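Local coordinates for tail spike protein (Acinetobacter phage vB_AbaP_AS12, PDB 6EU4), which probably serves as the trimeric tailspike with which the phage recognises, and most likely degrades, the surface polysaccharide of its Acinetobacter baumannii host, at residues L218-S223 with M240-R245; Q271-C276 with Q292-I297; N136-G141 with N190-G195. One frame throughout, in Å; residues are numbered along the deposited sequence. Where two conformers were deposited one is given.

Contact 1 (L218-S223 with M240-R245); sequences LSTYKS and MCTWER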
loop_
_atom_site.group_PDB
_atom_site.type_symbol
_atom_site.label_atom_id
_atom_site.label_comp_id
_atom_site.label_asym_id
_atom_site.label_seq_id
_atom_site.Cartn_x
_atom_site.Cartn_y
_atom_site.Cartn_z
ATOM N N LEU A 218 -20.647 -3.401 -8.287
ATOM C CA LEU A 218 -20.614 -4.756 -7.747
ATOM C C LEU A 218 -20.186 -5.779 -8.802
ATOM O O LEU A 218 -20.840 -6.806 -9.001
ATOM C CB LEU A 218 -21.980 -5.114 -7.166
ATOM C CG LEU A 218 -22.458 -4.208 -6.038
ATOM C CD1 LEU A 218 -23.965 -4.386 -5.860
ATOM C CD2 LEU A 218 -21.737 -4.492 -4.734
ATOM N N SER A 219 -19.076 -5.491 -9.489
ATOM C CA SER A 219 -18.710 -6.241 -10.688
ATOM C C SER A 219 -17.214 -6.493 -10.719
ATOM O O SER A 219 -16.428 -5.809 -10.047
ATOM C CB SER A 219 -19.099 -5.504 -11.970
ATOM O OG SER A 219 -20.504 -5.441 -12.127
ATOM N N THR A 220 -16.822 -7.468 -11.543
ATOM C CA THR A 220 -15.413 -7.716 -11.817
ATOM C C THR A 220 -15.174 -7.692 -13.321
ATOM O O THR A 220 -15.943 -8.274 -14.100
ATOM C CB THR A 220 -14.908 -9.051 -11.246
ATOM O OG1 THR A 220 -15.618 -10.141 -11.842
ATOM C CG2 THR A 220 -15.087 -9.103 -9.728
ATOM N N TYR A 221 -14.095 -7.017 -13.700
ATOM C CA TYR A 221 -13.619 -6.921 -15.073
ATOM C C TYR A 221 -12.176 -7.417 -15.073
ATOM O O TYR A 221 -11.351 -6.909 -14.305
ATOM C CB TYR A 221 -13.698 -5.472 -15.577
ATOM C CG TYR A 221 -15.110 -4.945 -15.697
ATOM C CD1 TYR A 221 -15.768 -4.407 -14.598
ATOM C CD2 TYR A 221 -15.789 -4.987 -16.912
ATOM C CE1 TYR A 221 -17.074 -3.926 -14.701
ATOM C CE2 TYR A 221 -17.106 -4.506 -17.026
ATOM C CZ TYR A 221 -17.740 -3.984 -15.923
ATOM O OH TYR A 221 -19.034 -3.516 -16.029
ATOM N N LYS A 222 -11.873 -8.409 -15.907
ATOM C CA LYS A 222 -10.539 -9.012 -15.905
ATOM C C LYS A 222 -10.083 -9.298 -17.326
ATOM O O LYS A 222 -10.858 -9.811 -18.135
ATOM C CB LYS A 222 -10.516 -10.323 -15.115
ATOM C CG LYS A 222 -10.946 -10.208 -13.665
ATOM C CD LYS A 222 -10.601 -11.490 -12.883
ATOM C CE LYS A 222 -10.950 -11.390 -11.381
ATOM N NZ LYS A 222 -10.223 -10.289 -10.713
ATOM N N SER A 223 -8.828 -8.972 -17.631
ATOM C CA SER A 223 -8.219 -9.381 -18.891
ATOM C C SER A 223 -9.070 -8.938 -20.075
ATOM O O SER A 223 -9.447 -9.724 -20.958
ATOM C CB SER A 223 -7.971 -10.887 -18.892
ATOM O OG SER A 223 -7.042 -11.181 -17.848
HETATM N N MSE A 240 -17.802 -0.306 -6.041
HETATM C CA MSE A 240 -17.524 -1.703 -5.739
HETATM C C MSE A 240 -17.268 -2.509 -7.015
HETATM O O MSE A 240 -17.940 -3.516 -7.283
HETATM C CB MSE A 240 -18.667 -2.325 -4.928
HETATM C CG MSE A 240 -18.670 -1.899 -3.491
HETATM SE SE MSE A 240 -17.215 -2.838 -2.530
HETATM C CE MSE A 240 -17.261 -1.780 -0.899
ATOM N N CYS A 241 -16.268 -2.076 -7.791
ATOM C CA CYS A 241 -15.829 -2.819 -8.965
ATOM C C CYS A 241 -14.328 -3.020 -8.900
ATOM O O CYS A 241 -13.593 -2.134 -8.442
ATOM C CB CYS A 241 -16.178 -2.110 -10.275
ATOM S SG CYS A 241 -17.941 -1.887 -10.594
ATOM N N THR A 242 -13.879 -4.193 -9.341
ATOM C CA THR A 242 -12.458 -4.452 -9.500
ATOM C C THR A 242 -12.133 -4.664 -10.968
ATOM O O THR A 242 -12.946 -5.180 -11.745
ATOM C CB THR A 242 -11.990 -5.666 -8.691
ATOM O OG1 THR A 242 -12.598 -6.849 -9.209
ATOM C CG2 THR A 242 -12.350 -5.512 -7.217
ATOM N N TRP A 243 -10.925 -4.232 -11.324
ATOM C CA TRP A 243 -10.413 -4.239 -12.686
ATOM C C TRP A 243 -9.020 -4.841 -12.615
ATOM O O TRP A 243 -8.143 -4.279 -11.953
ATOM C CB TRP A 243 -10.340 -2.819 -13.268
ATOM C CG TRP A 243 -11.628 -2.008 -13.149
ATOM C CD1 TRP A 243 -12.086 -1.372 -12.029
ATOM C CD2 TRP A 243 -12.600 -1.754 -14.176
ATOM N NE1 TRP A 243 -13.283 -0.749 -12.291
ATOM C CE2 TRP A 243 -13.624 -0.969 -13.597
ATOM C CE3 TRP A 243 -12.708 -2.112 -15.518
ATOM C CZ2 TRP A 243 -14.737 -0.548 -14.316
ATOM C CZ3 TRP A 243 -13.814 -1.680 -16.233
ATOM C CH2 TRP A 243 -14.809 -0.906 -15.628
ATOM N N GLU A 244 -8.824 -6.004 -13.243
ATOM C CA GLU A 244 -7.543 -6.706 -13.207
ATOM C C GLU A 244 -7.099 -6.960 -14.635
ATOM O O GLU A 244 -7.853 -7.542 -15.420
ATOM C CB GLU A 244 -7.651 -8.037 -12.453
ATOM C CG GLU A 244 -6.303 -8.766 -12.357
ATOM C CD GLU A 244 -6.351 -10.099 -11.601
ATOM O OE1 GLU A 244 -7.443 -10.555 -11.204
ATOM O OE2 GLU A 244 -5.268 -10.685 -11.381
ATOM N N ARG A 245 -5.896 -6.503 -14.977
ATOM C CA ARG A 245 -5.338 -6.695 -16.316
ATOM C C ARG A 245 -6.268 -6.164 -17.402
ATOM O O ARG A 245 -6.458 -6.787 -18.457
ATOM C CB ARG A 245 -4.995 -8.169 -16.546
ATOM C CG ARG A 245 -3.691 -8.551 -15.825
ATOM C CD ARG A 245 -2.473 -8.426 -16.709
ATOM N NE ARG A 245 -2.363 -7.095 -17.280
ATOM C CZ ARG A 245 -2.642 -6.773 -18.531
ATOM N NH1 ARG A 245 -2.542 -5.500 -18.908
ATOM N NH2 ARG A 245 -3.006 -7.701 -19.408
HETATM O O HOH W 1 -11.391 -7.896 -11.463
HETATM O O HOH W 2 -4.242 -10.284 -19.501
#
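Tyr221 lies flat along the six-membered ring of Trp243 in an offset stack, the planes 9° apart and the centroids separated by 4.2 Å. Both CG atoms sit anti to their own carbonyl carbons, so the two side chains leave neighbouring strands in the same direction and overlap partly, ring on six-membered ring. CZ3 of Trp243 comes over one face of the tyrosine near the rim, and Tyr221 CB presses on Trp243 CE3 at 3.5 Å. The polar atoms of both rings are held elsewhere: Tyr221 OH bonds to Tyr133 OH, and Trp243 NE1 to the Gln271 amide oxygen.

Aromatic stacks between successive turns are common in the interior of parallel beta-helices, the fold of many phage tailspikes, and here the pair lies on the inward face of two adjacent rungs. The backbone ladder between the two strands is regular: Tyr221 N reaches Thr242 O at 2.9 Å, and Tyr221 O takes Glu244 N, also at 2.9 Å, nearly along the C=O axis.

On the opposite face Glu244 runs out straight, its CG anti to the backbone N (chi1 -178°). Lys222 crosses it obliquely and bends at its last torsion, which brings NZ 2.8 Å from Glu244 OE1, on that oxygen's anti lone pair. The ammonium group also gives a bond to a water that donates to Tyr221 O and to Thr242 OG1. Lys222 NZ and Thr242 OG1 both bind Glu244 OE2 of the second subunit, while OE2 of this Glu244 takes Thr242 OG1 and Lys222 NZ of the third.

Contact 2 (Q271-C276 with Q292-I297); sequences QTFIGC and QGCTMI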
loop_
_atom_site.group_PDB
_atom_site.type_symbol
_atom_site.label_atom_id
_atom_site.label_comp_id
_atom_site.label_asym_id
_atom_site.label_seq_id
_atom_site.Cartn_x
_atom_site.Cartn_y
_atom_site.Cartn_z
ATOM N N GLN A 271 -13.138 1.505 -6.327
ATOM C CA GLN A 271 -12.621 0.936 -7.573
ATOM C C GLN A 271 -11.175 0.513 -7.354
ATOM O O GLN A 271 -10.355 1.315 -6.896
ATOM C CB GLN A 271 -12.686 1.936 -8.734
ATOM C CG GLN A 271 -14.075 2.478 -9.016
ATOM C CD GLN A 271 -15.029 1.408 -9.513
ATOM O OE1 GLN A 271 -14.878 0.879 -10.620
ATOM N NE2 GLN A 271 -16.029 1.086 -8.701
ATOM N N THR A 272 -10.871 -0.748 -7.645
ATOM C CA THR A 272 -9.507 -1.255 -7.574
ATOM C C THR A 272 -9.031 -1.589 -8.979
ATOM O O THR A 272 -9.759 -2.226 -9.748
ATOM C CB THR A 272 -9.403 -2.518 -6.704
ATOM O OG1 THR A 272 -9.862 -2.253 -5.373
ATOM C CG2 THR A 272 -7.932 -2.967 -6.579
ATOM N N PHE A 273 -7.790 -1.198 -9.283
ATOM C CA PHE A 273 -7.133 -1.497 -10.554
ATOM C C PHE A 273 -5.826 -2.200 -10.251
ATOM O O PHE A 273 -4.963 -1.629 -9.578
ATOM C CB PHE A 273 -6.859 -0.226 -11.358
ATOM C CG PHE A 273 -8.097 0.579 -11.648
ATOM C CD1 PHE A 273 -8.544 1.528 -10.749
ATOM C CD2 PHE A 273 -8.810 0.395 -12.823
ATOM C CE1 PHE A 273 -9.694 2.264 -11.009
ATOM C CE2 PHE A 273 -9.969 1.130 -13.071
ATOM C CZ PHE A 273 -10.391 2.059 -12.175
ATOM N N ILE A 274 -5.688 -3.432 -10.735
ATOM C CA ILE A 274 -4.506 -4.255 -10.513
ATOM C C ILE A 274 -3.943 -4.623 -11.873
ATOM O O ILE A 274 -4.620 -5.295 -12.665
ATOM C CB ILE A 274 -4.846 -5.516 -9.702
ATOM C CG1 ILE A 274 -5.377 -5.081 -8.324
ATOM C CG2 ILE A 274 -3.612 -6.396 -9.537
ATOM C CD1 ILE A 274 -5.845 -6.222 -7.448
ATOM N N GLY A 275 -2.709 -4.202 -12.142
ATOM C CA GLY A 275 -2.088 -4.565 -13.418
ATOM C C GLY A 275 -2.846 -4.066 -14.629
ATOM O O GLY A 275 -2.856 -4.735 -15.674
ATOM N N CYS A 276 -3.455 -2.892 -14.525
ATOM C CA CYS A 276 -4.126 -2.272 -15.652
ATOM C C CYS A 276 -3.154 -1.360 -16.384
ATOM O O CYS A 276 -2.101 -0.978 -15.862
ATOM C CB CYS A 276 -5.361 -1.492 -15.204
ATOM S SG CYS A 276 -6.636 -2.599 -14.460
ATOM N N GLN A 292 -13.667 8.015 -5.083
ATOM C CA GLN A 292 -13.370 7.811 -3.674
ATOM C C GLN A 292 -12.905 6.377 -3.430
ATOM O O GLN A 292 -13.434 5.432 -4.026
ATOM C CB GLN A 292 -14.602 8.101 -2.813
ATOM C CG GLN A 292 -15.459 9.285 -3.273
ATOM C CD GLN A 292 -14.653 10.555 -3.410
ATOM O OE1 GLN A 292 -13.510 10.628 -2.967
ATOM N NE2 GLN A 292 -15.249 11.570 -4.023
ATOM N N GLY A 293 -11.946 6.213 -2.515
ATOM C CA GLY A 293 -11.524 4.854 -2.154
ATOM C C GLY A 293 -10.938 4.041 -3.292
ATOM O O GLY A 293 -11.193 2.828 -3.377
ATOM N N CYS A 294 -10.121 4.666 -4.134
ATOM C CA CYS A 294 -9.561 4.044 -5.328
ATOM C C CYS A 294 -8.111 3.628 -5.113
ATOM O O CYS A 294 -7.288 4.436 -4.669
ATOM C CB CYS A 294 -9.640 5.024 -6.494
ATOM S SG CYS A 294 -8.850 4.451 -7.997
ATOM N N THR A 295 -7.797 2.376 -5.438
ATOM C CA THR A 295 -6.437 1.872 -5.338
ATOM C C THR A 295 -5.996 1.377 -6.704
ATOM O O THR A 295 -6.716 0.596 -7.352
ATOM C CB THR A 295 -6.308 0.731 -4.312
ATOM O OG1 THR A 295 -6.831 1.116 -3.025
ATOM C CG2 THR A 295 -4.838 0.350 -4.125
HETATM N N MSE A 296 -4.789 1.785 -7.109
HETATM C CA MSE A 296 -4.113 1.260 -8.295
HETATM C C MSE A 296 -2.864 0.519 -7.848
HETATM O O MSE A 296 -2.070 1.070 -7.083
HETATM C CB MSE A 296 -3.765 2.406 -9.244
HETATM C CG MSE A 296 -4.984 3.224 -9.636
HETATM SE SE MSE A 296 -4.360 4.840 -10.584
HETATM C CE MSE A 296 -3.555 3.995 -12.080
ATOM N N ILE A 297 -2.703 -0.739 -8.280
ATOM C CA ILE A 297 -1.579 -1.586 -7.890
ATOM C C ILE A 297 -0.846 -2.035 -9.141
ATOM O O ILE A 297 -1.435 -2.702 -10.003
ATOM C CB ILE A 297 -2.058 -2.802 -7.081
ATOM C CG1 ILE A 297 -2.722 -2.339 -5.795
ATOM C CG2 ILE A 297 -0.920 -3.763 -6.763
ATOM C CD1 ILE A 297 -3.628 -3.391 -5.225
HETATM O O HOH W 3 -13.091 4.533 -6.561
#
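Two successive rungs of the parallel beta-helix lie side by side here, strand 271-274 and strand 294-297, running the same way with their axes 4.7 Å apart. Hydrogen bonds zip them together in the usual parallel pattern, in which one residue bonds to either side of its partner. Phe273 is such a residue: its N gives a bond to Thr295 O and its O receives one from Ile297 N, each 2.8 Å long. Thr295 N reaches back to Gln271 O, and at the far end Gly275 N points to Ile297 O at 2.9 Å, an almost straight bond with 171° at the hydrogen. Gly275 already has positive phi as the chain leaves the strand. Before the pairing starts, a water fills in, accepting from Gln271 N and donating to Gln292 O.

The apolar contacts divide between the two faces. On the face turned into the beta-helix, Phe273 stands beside Met296, whose CG is 4.1 Å from the ring's CD1, while the Trp243 ring of the preceding rung stacks against the phenyl and Trp286 meets it edge-to-face. On the other face Ile274 and Ile297 lie side by side, pointing the same way, and CD1 of Ile297 rests 3.9 Å from CG1 of Ile274. This face is turned to the other chains of the trimer: Ile297 packs on Ile297 of a second subunit, and Thr295 OG1 bonds to Ser298 OG of that subunit.

A sulfur-aromatic contact completes the set. Cys294 places SG anti to its backbone N (chi1 175°), and so brings the sulfur to the edge of the Phe273 ring, in its plane and 3.8 Å from CE1.

Contact 3 (N136-G141 with N190-G195); sequences NTTIEG and NNHLSG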
loop_
_atom_site.group_PDB
_atom_site.type_symbol
_atom_site.label_atom_id
_atom_site.label_comp_id
_atom_site.label_asym_id
_atom_site.label_seq_id
_atom_site.Cartn_x
_atom_site.Cartn_y
_atom_site.Cartn_z
ATOM N N ASN A 136 -25.883 -9.373 -13.738
ATOM C CA ASN A 136 -25.702 -10.807 -13.523
ATOM C C ASN A 136 -25.246 -11.501 -14.798
ATOM O O ASN A 136 -25.712 -12.588 -15.140
ATOM C CB ASN A 136 -26.984 -11.442 -12.993
ATOM C CG ASN A 136 -26.717 -12.560 -12.001
ATOM O OD1 ASN A 136 -26.818 -12.377 -10.785
ATOM N ND2 ASN A 136 -26.384 -13.731 -12.522
ATOM N N THR A 137 -24.327 -10.861 -15.513
ATOM C CA THR A 137 -23.843 -11.357 -16.789
ATOM C C THR A 137 -22.393 -11.782 -16.643
ATOM O O THR A 137 -21.548 -10.977 -16.237
ATOM C CB THR A 137 -23.958 -10.277 -17.864
ATOM O OG1 THR A 137 -25.269 -9.738 -17.825
ATOM C CG2 THR A 137 -23.714 -10.863 -19.232
ATOM N N THR A 138 -22.104 -13.032 -16.991
ATOM C CA THR A 138 -20.737 -13.537 -17.053
ATOM C C THR A 138 -20.412 -13.797 -18.518
ATOM O O THR A 138 -21.149 -14.521 -19.202
ATOM C CB THR A 138 -20.565 -14.797 -16.196
ATOM O OG1 THR A 138 -20.721 -14.448 -14.812
ATOM C CG2 THR A 138 -19.173 -15.407 -16.382
ATOM N N ILE A 139 -19.319 -13.187 -18.990
ATOM C CA ILE A 139 -18.832 -13.311 -20.361
ATOM C C ILE A 139 -17.363 -13.692 -20.267
ATOM O O ILE A 139 -16.587 -12.993 -19.608
ATOM C CB ILE A 139 -18.985 -12.000 -21.153
ATOM C CG1 ILE A 139 -20.412 -11.461 -21.076
ATOM C CG2 ILE A 139 -18.541 -12.211 -22.596
ATOM C CD1 ILE A 139 -20.562 -10.057 -21.632
ATOM N N GLU A 140 -16.980 -14.804 -20.900
ATOM C CA GLU A 140 -15.633 -15.351 -20.768
ATOM C C GLU A 140 -15.087 -15.719 -22.144
ATOM O O GLU A 140 -15.648 -16.586 -22.824
ATOM C CB GLU A 140 -15.631 -16.586 -19.852
ATOM C CG GLU A 140 -14.251 -17.258 -19.692
ATOM C CD GLU A 140 -14.313 -18.580 -18.929
ATOM O OE1 GLU A 140 -15.309 -18.819 -18.219
ATOM O OE2 GLU A 140 -13.351 -19.374 -19.028
ATOM N N GLY A 141 -13.993 -15.068 -22.550
ATOM C CA GLY A 141 -13.181 -15.534 -23.648
ATOM C C GLY A 141 -11.936 -16.237 -23.115
ATOM O O GLY A 141 -11.716 -16.330 -21.911
ATOM N N ASN A 190 -23.283 -6.726 -10.773
ATOM C CA ASN A 190 -23.021 -8.156 -10.603
ATOM C C ASN A 190 -22.653 -8.827 -11.919
ATOM O O ASN A 190 -23.021 -9.971 -12.178
ATOM C CB ASN A 190 -24.207 -8.840 -9.937
ATOM C CG ASN A 190 -24.507 -8.255 -8.574
ATOM O OD1 ASN A 190 -25.477 -7.517 -8.399
ATOM N ND2 ASN A 190 -23.646 -8.541 -7.610
ATOM N N ASN A 191 -21.854 -8.134 -12.720
ATOM C CA ASN A 191 -21.328 -8.662 -13.965
ATOM C C ASN A 191 -19.884 -9.097 -13.763
ATOM O O ASN A 191 -19.165 -8.572 -12.908
ATOM C CB ASN A 191 -21.414 -7.612 -15.063
ATOM C CG ASN A 191 -22.842 -7.208 -15.347
ATOM O OD1 ASN A 191 -23.691 -8.048 -15.580
ATOM N ND2 ASN A 191 -23.114 -5.916 -15.286
ATOM N N HIS A 192 -19.468 -10.069 -14.557
ATOM C CA HIS A 192 -18.164 -10.707 -14.391
ATOM C C HIS A 192 -17.668 -11.015 -15.797
ATOM O O HIS A 192 -18.026 -12.043 -16.386
ATOM C CB HIS A 192 -18.281 -11.931 -13.490
ATOM C CG HIS A 192 -18.882 -11.589 -12.157
ATOM N ND1 HIS A 192 -18.189 -10.870 -11.205
ATOM C CD2 HIS A 192 -20.142 -11.740 -11.674
ATOM C CE1 HIS A 192 -18.978 -10.645 -10.169
ATOM N NE2 HIS A 192 -20.173 -11.150 -10.433
ATOM N N LEU A 193 -16.872 -10.098 -16.334
ATOM C CA LEU A 193 -16.402 -10.152 -17.710
ATOM C C LEU A 193 -14.918 -10.474 -17.730
ATOM O O LEU A 193 -14.154 -9.901 -16.946
ATOM C CB LEU A 193 -16.621 -8.814 -18.412
ATOM C CG LEU A 193 -17.979 -8.516 -19.015
ATOM C CD1 LEU A 193 -19.091 -8.821 -18.055
ATOM C CD2 LEU A 193 -18.044 -7.087 -19.529
ATOM N N SER A 194 -14.496 -11.374 -18.624
ATOM C CA SER A 194 -13.069 -11.669 -18.669
ATOM C C SER A 194 -12.617 -12.211 -20.014
ATOM O O SER A 194 -13.316 -13.017 -20.636
ATOM C CB SER A 194 -12.664 -12.675 -17.590
ATOM O OG SER A 194 -13.342 -13.892 -17.742
ATOM N N GLY A 195 -11.419 -11.795 -20.423
ATOM C CA GLY A 195 -10.674 -12.538 -21.428
ATOM C C GLY A 195 -11.022 -12.243 -22.865
ATOM O O GLY A 195 -11.114 -13.176 -23.685
#
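Asn191 does with its side chain what a main-chain carbonyl does further along these two strands. Its CB lies 3.6 Å from Thr137 O. From there CG sits anti to the carbonyl carbon (chi1 -62°), which swings the amide across to segment 136-141, beside Thr137 and pointing the same way. OD1 ends 2.9 Å from Thr137 N, which donates to it in the plane of the amide carbonyl. The same oxygen nestles against Thr137 CB at 3.2 Å. At the other tip, ND2 bonds to Asn134 O, so the amide is gripped at both ends and its flip is settled.

Past Asn191 the pairing passes to the backbone. His192 N gives a 2.8 Å bond to Thr137 O, Ile139 N answers to His192 O from above the plane of that carbonyl, and Ser194 N reaches Ile139 O at 2.8 Å. This is the parallel ladder between consecutive turns of a beta-helix, and its two faces differ in character. Toward the interior, Ile139 and Leu193 lie side by side, CD1 of the isoleucine 4.0 Å from CG of the leucine, with Tyr133 and Tyr221 packed around Leu193.

The other face is polar and turned to the other two subunits. Thr138 crosses His192 obliquely; its OG1 lies at the edge of the imidazole, near the ring plane, and 3.7 Å from His192 CB, and that hydroxyl bonds to Thr142 O of the second subunit. The imidazole is held at both nitrogens, ND1 by Thr220 OG1 and NE2 by Glu144 OE1 of the second subunit. Glu140 forms salt bridges to Lys118 of its own chain and to Lys118 of the third subunit. Gly141 closes the ladder, its N donating to Ser194 O at 2.9 Å.

In the fold
The three contacts follow one another along the same beta-helix, contact 3 first, then contact 1, then contact 2. All are largely buried, though Glu140, His192 and Ser194 in contact 3 and Lys222 in contact 1 keep some exposure. Backbone bonds join them edge to edge: Lys222 N to Leu193 O between contacts 3 and 1, and Trp243 N to Thr272 O between contacts 1 and 2. Contacts 2 and 3 do not touch, with nearest atoms about 11 Å apart. Inward, the filling changes from aliphatic in contact 3 to aromatic in contacts 1 and 2. Toward the partner subunits, contacts 3 and 1 offer polar and charged groups, whereas contact 2 adds isoleucines.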